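Local coordinates for flavodoxin (Streptococcus pneumoniae serotype 4, PDB 5LJL), which binds FMN and probably serves as a low-potential electron donor to redox enzymes, at residues Y86-G90 against V103-D107. Coordinates in Å, arbitrary orientation, origin at the centre of the assembly. Residues are numbered along the deposited sequence.
Sequences YGVVG and VDDFD
In the flavodoxin fold, a five-stranded parallel sheet of order 2-1-3-4-5 flanked by helices, strand 85-92 leads through helix 101-113 to strand 116-125 as a beta-alpha-beta unit, and this contact is its strand-to-helix packing. Residues 86-90 are extended (phi/psi -137/132 at Val88), whereas 103-107 is regular helix, in which Asp107 N donates to Val103 O at 2.9 Å. The two short axes run nearly antiparallel, at 168°, and approach to 8.0 Å, so the start of the helical segment faces the end of the strand segment: the CA atoms of Gly90 and Val103 lie 6.1 Å apart. The contact buries 280 Å².

Val103, chi1 t, points at the strand; its CG2 is 3.7 Å from Gly90 CA, and an ideal CB on that glycine would come within 2.6 Å of it, so the missing side chain permits this close approach. CG1 of Val103 packs at 3.8 Å on CG1 of Val88, whose CA-to-CB bond also points toward the helix. Asp104 and Asp105 direct CA-to-CB away from the strand, and Asp104 forms a salt bridge with Lys123. Phe106 meets Val88 through its CB, 3.9 Å from Val88 CG1, while its ring leads away to Met69, Phe72 and Leu76 of helix 67-77. Asp107, chi1 t, brings its carboxylate back to the strand: OD2 is salt-bridged to Lys117, and Tyr86, with chi1 p and its ring stacked with Phe110, donates from OH to Asp107 OD1 at 2.6 Å, the acceptor lying at the ring edge near its plane.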
loop_
_atom_site.group_PDB
_atom_site.type_symbol
_atom_site.label_atom_id
_atom_site.label_comp_id
_atom_site.label_asym_id
_atom_site.label_seq_id
_atom_site.Cartn_x
_atom_site.Cartn_y
_atom_site.Cartn_z
ATOM N N TYR A 86 -6.922 2.135 -5.994
ATOM C CA TYR A 86 -5.923 1.571 -5.095
ATOM C C TYR A 86 -4.495 1.893 -5.576
ATOM O O TYR A 86 -4.268 2.222 -6.723
ATOM C CB TYR A 86 -6.080 0.041 -4.958
ATOM C CG TYR A 86 -5.578 -0.778 -6.143
ATOM C CD1 TYR A 86 -4.264 -1.243 -6.201
ATOM C CD2 TYR A 86 -6.453 -1.176 -7.143
ATOM C CE1 TYR A 86 -3.815 -2.016 -7.290
ATOM C CE2 TYR A 86 -6.030 -1.955 -8.229
ATOM C CZ TYR A 86 -4.725 -2.407 -8.280
ATOM O OH TYR A 86 -4.308 -3.142 -9.372
ATOM N N GLY A 87 -3.567 1.674 -4.676
ATOM C CA GLY A 87 -2.162 1.593 -5.010
ATOM C C GLY A 87 -1.419 0.727 -4.027
ATOM O O GLY A 87 -1.913 0.446 -2.900
ATOM N N VAL A 88 -0.241 0.305 -4.444
ATOM C CA VAL A 88 0.583 -0.603 -3.627
ATOM C C VAL A 88 2.036 -0.149 -3.646
ATOM O O VAL A 88 2.592 0.213 -4.706
ATOM C CB VAL A 88 0.514 -2.097 -4.060
ATOM C CG1 VAL A 88 1.124 -3.034 -3.037
ATOM C CG2 VAL A 88 -0.921 -2.496 -4.276
ATOM N N VAL A 89 2.630 -0.092 -2.464
ATOM C CA VAL A 89 4.053 0.225 -2.334
ATOM C C VAL A 89 4.773 -0.760 -1.414
ATOM O O VAL A 89 4.112 -1.464 -0.639
ATOM C CB VAL A 89 4.230 1.689 -1.786
ATOM C CG1 VAL A 89 3.549 2.689 -2.691
ATOM C CG2 VAL A 89 3.813 1.787 -0.287
ATOM N N GLY A 90 6.120 -0.721 -1.335
ATOM C CA GLY A 90 6.766 -1.561 -0.362
ATOM C C GLY A 90 8.248 -1.442 -0.412
ATOM O O GLY A 90 8.764 -0.875 -1.341
ATOM N N VAL A 103 4.499 -6.927 -3.089
ATOM C CA VAL A 103 3.889 -5.729 -3.737
ATOM C C VAL A 103 3.114 -6.194 -4.992
ATOM O O VAL A 103 1.909 -5.855 -5.173
ATOM C CB VAL A 103 4.947 -4.605 -4.059
ATOM C CG1 VAL A 103 4.331 -3.513 -4.936
ATOM C CG2 VAL A 103 5.640 -4.074 -2.805
ATOM N N ASP A 104 3.754 -7.035 -5.802
ATOM C CA ASP A 104 3.126 -7.590 -6.980
ATOM C C ASP A 104 1.915 -8.431 -6.603
ATOM O O ASP A 104 0.851 -8.345 -7.245
ATOM C CB ASP A 104 4.120 -8.431 -7.792
ATOM C CG ASP A 104 5.080 -7.623 -8.551
ATOM O OD1 ASP A 104 5.009 -6.370 -8.602
ATOM O OD2 ASP A 104 5.978 -8.276 -9.135
ATOM N N ASP A 105 2.036 -9.242 -5.563
ATOM C CA ASP A 105 0.916 -10.089 -5.134
ATOM C C ASP A 105 -0.301 -9.293 -4.663
ATOM O O ASP A 105 -1.437 -9.652 -4.960
ATOM C CB ASP A 105 1.377 -11.020 -4.034
ATOM C CG ASP A 105 2.414 -12.034 -4.507
ATOM O OD1 ASP A 105 2.599 -12.224 -5.727
ATOM O OD2 ASP A 105 3.067 -12.518 -3.596
ATOM N N PHE A 106 -0.049 -8.197 -3.946
ATOM C CA PHE A 106 -1.151 -7.314 -3.482
ATOM C C PHE A 106 -1.736 -6.519 -4.648
ATOM O O PHE A 106 -2.963 -6.240 -4.653
ATOM C CB PHE A 106 -0.730 -6.416 -2.316
ATOM C CG PHE A 106 -1.038 -6.986 -0.975
ATOM C CD1 PHE A 106 -2.346 -6.939 -0.511
ATOM C CD2 PHE A 106 -0.101 -7.636 -0.210
ATOM C CE1 PHE A 106 -2.667 -7.449 0.758
ATOM C CE2 PHE A 106 -0.401 -8.148 1.042
ATOM C CZ PHE A 106 -1.707 -8.070 1.546
ATOM N N ASP A 107 -0.912 -6.137 -5.637
ATOM C CA ASP A 107 -1.457 -5.504 -6.864
ATOM C C ASP A 107 -2.510 -6.449 -7.475
ATOM O O ASP A 107 -3.643 -6.034 -7.796
ATOM C CB ASP A 107 -0.305 -5.178 -7.811
ATOM C CG ASP A 107 -0.739 -4.474 -9.062
ATOM O OD1 ASP A 107 -1.883 -4.088 -9.232
ATOM O OD2 ASP A 107 0.158 -4.256 -9.872
#